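Local coordinates for ginlfy protein (Ginkgo biloba, PDB 4UDE) that probably acts in the nucleus as a DNA-binding transcription factor of the LEAFY family, the piece here being its SAM oligomerization domain, at residues K6-L11 with V20-L25; E12-H17 with F33-L38. One frame throughout, in Å; residues are numbered along the deposited sequence.

Contact 1 (K6-L11 with V20-L25)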
loop_
_atom_site.group_PDB
_atom_site.type_symbol
_atom_site.label_atom_id
_atom_site.label_comp_id
_atom_site.label_asym_id
_atom_site.label_seq_id
_atom_site.Cartn_x
_atom_site.Cartn_y
_atom_site.Cartn_z
ATOM N N LYS A 6 -8.008 -11.538 -5.272
ATOM C CA LYS A 6 -6.823 -12.044 -4.584
ATOM C C LYS A 6 -5.895 -10.860 -4.217
ATOM O O LYS A 6 -5.422 -10.786 -3.080
ATOM C CB LYS A 6 -6.074 -13.053 -5.474
ATOM C CG LYS A 6 -6.162 -14.493 -5.004
ATOM C CD LYS A 6 -7.226 -15.310 -5.730
ATOM C CE LYS A 6 -6.668 -16.139 -6.867
ATOM N NZ LYS A 6 -7.733 -16.915 -7.558
ATOM N N GLU A 7 -5.700 -9.909 -5.156
ATOM C CA GLU A 7 -4.853 -8.731 -4.917
ATOM C C GLU A 7 -5.438 -7.804 -3.870
ATOM O O GLU A 7 -4.704 -7.323 -3.012
ATOM C CB GLU A 7 -4.534 -7.970 -6.214
ATOM C CG GLU A 7 -3.695 -8.728 -7.236
ATOM C CD GLU A 7 -2.693 -9.759 -6.734
ATOM O OE1 GLU A 7 -1.776 -9.385 -5.967
ATOM O OE2 GLU A 7 -2.820 -10.943 -7.129
ATOM N N LEU A 8 -6.762 -7.603 -3.899
ATOM C CA LEU A 8 -7.415 -6.745 -2.922
ATOM C C LEU A 8 -7.275 -7.331 -1.514
ATOM O O LEU A 8 -6.926 -6.586 -0.591
ATOM C CB LEU A 8 -8.880 -6.434 -3.305
ATOM C CG LEU A 8 -9.707 -5.639 -2.289
ATOM C CD1 LEU A 8 -9.199 -4.212 -2.139
ATOM C CD2 LEU A 8 -11.166 -5.622 -2.681
ATOM N N SER A 9 -7.465 -8.664 -1.374
ATOM C CA SER A 9 -7.310 -9.362 -0.101
ATOM C C SER A 9 -5.878 -9.198 0.394
ATOM O O SER A 9 -5.683 -8.891 1.558
ATOM C CB SER A 9 -7.644 -10.846 -0.239
ATOM O OG SER A 9 -9.042 -11.054 -0.258
ATOM N N SER A 10 -4.888 -9.384 -0.499
ATOM C CA SER A 10 -3.461 -9.213 -0.189
ATOM C C SER A 10 -3.189 -7.830 0.375
ATOM O O SER A 10 -2.547 -7.740 1.407
ATOM C CB SER A 10 -2.603 -9.429 -1.429
ATOM O OG SER A 10 -2.596 -10.801 -1.755
ATOM N N LEU A 11 -3.692 -6.772 -0.280
ATOM C CA LEU A 11 -3.483 -5.403 0.185
ATOM C C LEU A 11 -4.222 -5.108 1.495
ATOM O O LEU A 11 -3.664 -4.422 2.359
ATOM C CB LEU A 11 -3.787 -4.352 -0.910
ATOM C CG LEU A 11 -2.932 -4.390 -2.216
ATOM C CD1 LEU A 11 -3.187 -3.141 -3.052
ATOM C CD2 LEU A 11 -1.446 -4.457 -1.937
ATOM N N VAL A 20 -5.783 2.494 6.087
ATOM C CA VAL A 20 -5.956 2.673 4.640
ATOM C C VAL A 20 -7.394 2.291 4.285
ATOM O O VAL A 20 -7.838 1.193 4.609
ATOM C CB VAL A 20 -4.876 1.923 3.828
ATOM C CG1 VAL A 20 -5.016 2.211 2.337
ATOM C CG2 VAL A 20 -3.480 2.318 4.314
ATOM N N ARG A 21 -8.147 3.242 3.733
ATOM C CA ARG A 21 -9.560 3.032 3.411
ATOM C C ARG A 21 -9.782 2.185 2.163
ATOM O O ARG A 21 -8.892 2.068 1.318
ATOM C CB ARG A 21 -10.334 4.363 3.396
ATOM C CG ARG A 21 -10.221 5.093 4.747
ATOM C CD ARG A 21 -10.911 6.442 4.766
ATOM N NE ARG A 21 -10.347 7.395 3.810
ATOM C CZ ARG A 21 -10.985 8.473 3.369
ATOM N NH1 ARG A 21 -12.209 8.750 3.796
ATOM N NH2 ARG A 21 -10.390 9.304 2.523
ATOM N N TYR A 22 -10.964 1.548 2.094
ATOM C CA TYR A 22 -11.401 0.634 1.055
ATOM C C TYR A 22 -11.169 1.136 -0.367
ATOM O O TYR A 22 -10.619 0.401 -1.180
ATOM C CB TYR A 22 -12.873 0.224 1.273
ATOM C CG TYR A 22 -13.325 -0.847 0.304
ATOM C CD1 TYR A 22 -12.816 -2.140 0.378
ATOM C CD2 TYR A 22 -14.219 -0.556 -0.722
ATOM C CE1 TYR A 22 -13.207 -3.126 -0.528
ATOM C CE2 TYR A 22 -14.625 -1.538 -1.628
ATOM C CZ TYR A 22 -14.115 -2.823 -1.526
ATOM O OH TYR A 22 -14.500 -3.813 -2.409
ATOM N N MET A 23 -11.584 2.375 -0.656
ATOM C CA MET A 23 -11.432 3.019 -1.957
ATOM C C MET A 23 -9.975 3.334 -2.322
ATOM O O MET A 23 -9.664 3.448 -3.504
ATOM C CB MET A 23 -12.292 4.282 -2.028
ATOM C CG MET A 23 -13.735 3.994 -2.369
ATOM S SD MET A 23 -14.620 5.541 -2.693
ATOM C CE MET A 23 -14.500 5.592 -4.536
ATOM N N THR A 24 -9.089 3.520 -1.312
ATOM C CA THR A 24 -7.658 3.715 -1.563
ATOM C C THR A 24 -7.105 2.343 -2.012
ATOM O O THR A 24 -6.422 2.282 -3.024
ATOM C CB THR A 24 -6.952 4.263 -0.319
ATOM O OG1 THR A 24 -7.560 5.513 0.072
ATOM C CG2 THR A 24 -5.457 4.434 -0.534
ATOM N N LEU A 25 -7.479 1.253 -1.312
ATOM C CA LEU A 25 -7.059 -0.125 -1.630
ATOM C C LEU A 25 -7.500 -0.528 -3.022
ATOM O O LEU A 25 -6.701 -1.070 -3.792
ATOM C CB LEU A 25 -7.571 -1.147 -0.582
ATOM C CG LEU A 25 -7.044 -0.949 0.838
ATOM C CD1 LEU A 25 -7.748 -1.861 1.832
ATOM C CD2 LEU A 25 -5.536 -1.140 0.895
#
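Leu8 and Leu11 of helix 2-15 pack on Tyr22 and Leu25 at the start of helix 22-30, within the all-helical SAM fold. The contact is apolar, and no hydrogen bond crosses it. Leu8 turns a different methyl to each of its two partners. Its CD1 comes against Leu25 CB at 3.8 Å. Its CD2 meets the phenol end of Tyr22, 3.8 Å from Tyr22 OH, and also touches CE1 of that ring. The methyl approaches the ring obliquely. In both pairs the side chains cross at about a right angle. CG of Leu8 lies anti to the backbone N (chi1 175°), which carries both methyls out from helix 2-15 to the neighbouring helix. With an alanine at Leu8, both methyl contacts would be gone, and the Tyr22 ring would probably be freer to turn.

Leu11 and Leu25 make the buried half of the packing. Leu25 CD2 lies 4.1 Å from Leu11 CB and equally near Leu11 O. The backbones are closest here, with 6.6 Å between Leu11 CA and Leu25 CA. Leu11 also packs on Met28 and Val29, so it follows helix 22-30 beyond its first turn. Tyr22, by contrast, sits at the exposed border.

Polar bonds stay within each side or lead elsewhere. Arg21, the N-cap residue of helix 22-30, forms a salt bridge with Glu65, and Thr24 OG1 hydrogen-bonds to the same carboxylate. These bonds tie the start of the helix to helix 63-83. On helix 2-15, Lys6 O accepts two bonds from Ser10. The backbone N and OG of Ser10 reach it from opposite faces of its carbonyl plane, and OG is 3.1 Å from Lys6 O.

Contact 2 (E12-H17 with F33-L38)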
loop_
_atom_site.group_PDB
_atom_site.type_symbol
_atom_site.label_atom_id
_atom_site.label_comp_id
_atom_site.label_asym_id
_atom_site.label_seq_id
_atom_site.Cartn_x
_atom_site.Cartn_y
_atom_site.Cartn_z
ATOM N N GLU A 12 -5.463 -5.649 1.656
ATOM C CA GLU A 12 -6.263 -5.504 2.884
ATOM C C GLU A 12 -5.457 -6.037 4.049
ATOM O O GLU A 12 -5.396 -5.380 5.081
ATOM C CB GLU A 12 -7.579 -6.292 2.798
ATOM C CG GLU A 12 -8.724 -5.541 2.148
ATOM C CD GLU A 12 -9.995 -6.339 1.900
ATOM O OE1 GLU A 12 -10.066 -7.523 2.303
ATOM O OE2 GLU A 12 -10.922 -5.776 1.276
ATOM N N GLU A 13 -4.829 -7.225 3.874
ATOM C CA GLU A 13 -3.985 -7.850 4.887
ATOM C C GLU A 13 -2.765 -7.012 5.227
ATOM O O GLU A 13 -2.423 -6.910 6.401
ATOM C CB GLU A 13 -3.563 -9.266 4.464
ATOM C CG GLU A 13 -4.690 -10.278 4.580
ATOM C CD GLU A 13 -5.328 -10.358 5.954
ATOM O OE1 GLU A 13 -4.607 -10.656 6.937
ATOM O OE2 GLU A 13 -6.549 -10.090 6.046
ATOM N N LEU A 14 -2.091 -6.437 4.215
ATOM C CA LEU A 14 -0.921 -5.592 4.451
ATOM C C LEU A 14 -1.266 -4.299 5.230
ATOM O O LEU A 14 -0.557 -3.910 6.163
ATOM C CB LEU A 14 -0.232 -5.219 3.115
ATOM C CG LEU A 14 0.972 -4.228 3.180
ATOM C CD1 LEU A 14 2.164 -4.828 3.909
ATOM C CD2 LEU A 14 1.378 -3.782 1.808
ATOM N N PHE A 15 -2.339 -3.638 4.808
ATOM C CA PHE A 15 -2.745 -2.338 5.321
ATOM C C PHE A 15 -3.696 -2.338 6.525
ATOM O O PHE A 15 -4.010 -1.258 7.037
ATOM C CB PHE A 15 -3.249 -1.478 4.160
ATOM C CG PHE A 15 -2.157 -1.122 3.171
ATOM C CD1 PHE A 15 -1.041 -0.397 3.572
ATOM C CD2 PHE A 15 -2.279 -1.454 1.830
ATOM C CE1 PHE A 15 -0.030 -0.073 2.662
ATOM C CE2 PHE A 15 -1.280 -1.112 0.911
ATOM C CZ PHE A 15 -0.167 -0.418 1.329
ATOM N N ARG A 16 -4.122 -3.539 6.991
ATOM C CA ARG A 16 -5.024 -3.695 8.139
ATOM C C ARG A 16 -4.353 -3.125 9.399
ATOM O O ARG A 16 -3.210 -3.472 9.690
ATOM C CB ARG A 16 -5.411 -5.182 8.340
ATOM C CG ARG A 16 -6.728 -5.370 9.110
ATOM C CD ARG A 16 -7.074 -6.842 9.361
ATOM N NE ARG A 16 -7.251 -7.600 8.115
ATOM C CZ ARG A 16 -8.352 -7.587 7.366
ATOM N NH1 ARG A 16 -9.405 -6.866 7.730
ATOM N NH2 ARG A 16 -8.405 -8.287 6.242
ATOM N N HIS A 17 -5.050 -2.258 10.130
ATOM C CA HIS A 17 -4.545 -1.584 11.358
ATOM C C HIS A 17 -3.677 -0.364 11.011
ATOM O O HIS A 17 -3.098 0.242 11.909
ATOM C CB HIS A 17 -3.787 -2.518 12.351
ATOM C CG HIS A 17 -4.421 -3.855 12.609
ATOM N ND1 HIS A 17 -5.709 -3.966 13.133
ATOM C CD2 HIS A 17 -3.908 -5.098 12.432
ATOM C CE1 HIS A 17 -5.939 -5.266 13.234
ATOM N NE2 HIS A 17 -4.884 -5.988 12.824
ATOM N N PHE A 33 -0.715 -2.566 -8.130
ATOM C CA PHE A 33 0.197 -2.795 -6.999
ATOM C C PHE A 33 -0.049 -4.100 -6.293
ATOM O O PHE A 33 -1.198 -4.524 -6.114
ATOM C CB PHE A 33 0.178 -1.633 -5.985
ATOM C CG PHE A 33 0.915 -0.425 -6.496
ATOM C CD1 PHE A 33 2.310 -0.356 -6.423
ATOM C CD2 PHE A 33 0.231 0.609 -7.128
ATOM C CE1 PHE A 33 2.999 0.752 -6.915
ATOM C CE2 PHE A 33 0.923 1.717 -7.631
ATOM C CZ PHE A 33 2.301 1.784 -7.511
ATOM N N THR A 34 1.051 -4.746 -5.909
ATOM C CA THR A 34 1.112 -5.982 -5.141
ATOM C C THR A 34 1.998 -5.694 -3.927
ATOM O O THR A 34 2.780 -4.744 -3.940
ATOM C CB THR A 34 1.672 -7.180 -5.969
ATOM O OG1 THR A 34 3.077 -7.034 -6.174
ATOM C CG2 THR A 34 0.908 -7.438 -7.287
ATOM N N VAL A 35 1.887 -6.529 -2.898
ATOM C CA VAL A 35 2.677 -6.452 -1.662
ATOM C C VAL A 35 4.186 -6.573 -1.958
ATOM O O VAL A 35 4.981 -5.792 -1.427
ATOM C CB VAL A 35 2.194 -7.501 -0.622
ATOM C CG1 VAL A 35 3.096 -7.509 0.616
ATOM C CG2 VAL A 35 0.737 -7.253 -0.241
ATOM N N ASN A 36 4.573 -7.550 -2.798
ATOM C CA ASN A 36 5.979 -7.763 -3.185
ATOM C C ASN A 36 6.605 -6.538 -3.835
ATOM O O ASN A 36 7.742 -6.191 -3.520
ATOM C CB ASN A 36 6.133 -8.995 -4.068
ATOM C CG ASN A 36 6.247 -10.265 -3.275
ATOM O OD1 ASN A 36 5.943 -10.300 -2.102
ATOM N ND2 ASN A 36 6.784 -11.312 -3.865
ATOM N N THR A 37 5.848 -5.853 -4.681
ATOM C CA THR A 37 6.300 -4.626 -5.323
ATOM C C THR A 37 6.549 -3.543 -4.276
ATOM O O THR A 37 7.631 -2.976 -4.260
ATOM C CB THR A 37 5.302 -4.188 -6.388
ATOM O OG1 THR A 37 5.302 -5.161 -7.427
ATOM C CG2 THR A 37 5.606 -2.795 -6.945
ATOM N N LEU A 38 5.553 -3.276 -3.411
ATOM C CA LEU A 38 5.618 -2.262 -2.348
ATOM C C LEU A 38 6.779 -2.471 -1.367
ATOM O O LEU A 38 7.489 -1.510 -1.081
ATOM C CB LEU A 38 4.274 -2.139 -1.605
ATOM C CG LEU A 38 3.075 -1.677 -2.453
ATOM C CD1 LEU A 38 1.752 -2.091 -1.794
ATOM C CD2 LEU A 38 3.115 -0.147 -2.727
#
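The Phe15 ring carries Leu14 CD2 on one face, 3.7 Å above the plane and offset toward the rim. Leu38 CD1 reaches the same ring obliquely, 4.0 Å from Phe15 CZ. This methyl also touches Leu14 CD2, so it meets both residues at the end of helix 2-15. Val35 CG2 packs alongside Leu14, 4.0 Å from Leu14 CB. Here the two side chains run past each other in opposite directions. CG of Leu14 is anti to its own nitrogen (chi1 175°), and from there CD2 touches both Val35 and Leu38.

Glu13 CD lies at the edge of the Arg16 guanidinium, in its plane. Arg16 NH2 is 2.6 Å from Glu13 OE2 in a salt bridge, with an N-H...O angle of 155°. It comes from the anti side of the carboxylate, tilted out of that plane by 32°. A weak bond from Arg16 NE goes to the same oxygen. Over the centre of one face of the His17 ring lies Arg16 CG.

Phe15 also packs on Ile69 and Ala72, and Leu38 on Leu46. Phe15 and Leu38 thus carry the contact into the interior of the SAM domain, while Leu14 and Val35 remain partly exposed. Across the segments it is purely apolar, so cohesion there rests on shape and burial.

How the contacts relate
From the N terminus, the chain runs through helix 2-15, which supplies the first segment of both contacts: 6-11 to contact 1, then 12-17 to contact 2. Contact 1 closes a short loop when the chain returns at 20-25 to begin helix 22-30. Contact 2 closes a longer one at 33-38, where helix 35-39 starts. The segments alternate, so the two closures cross. Their centres are about 7 Å apart, and they touch directly: Leu25 CD2 lies 3.4 Å from Phe15 CD2, and Ser10 O is 3.7 Å from Val35 CG2. Together they join three successive helices of the SAM domain, with helix 2-15 common to both.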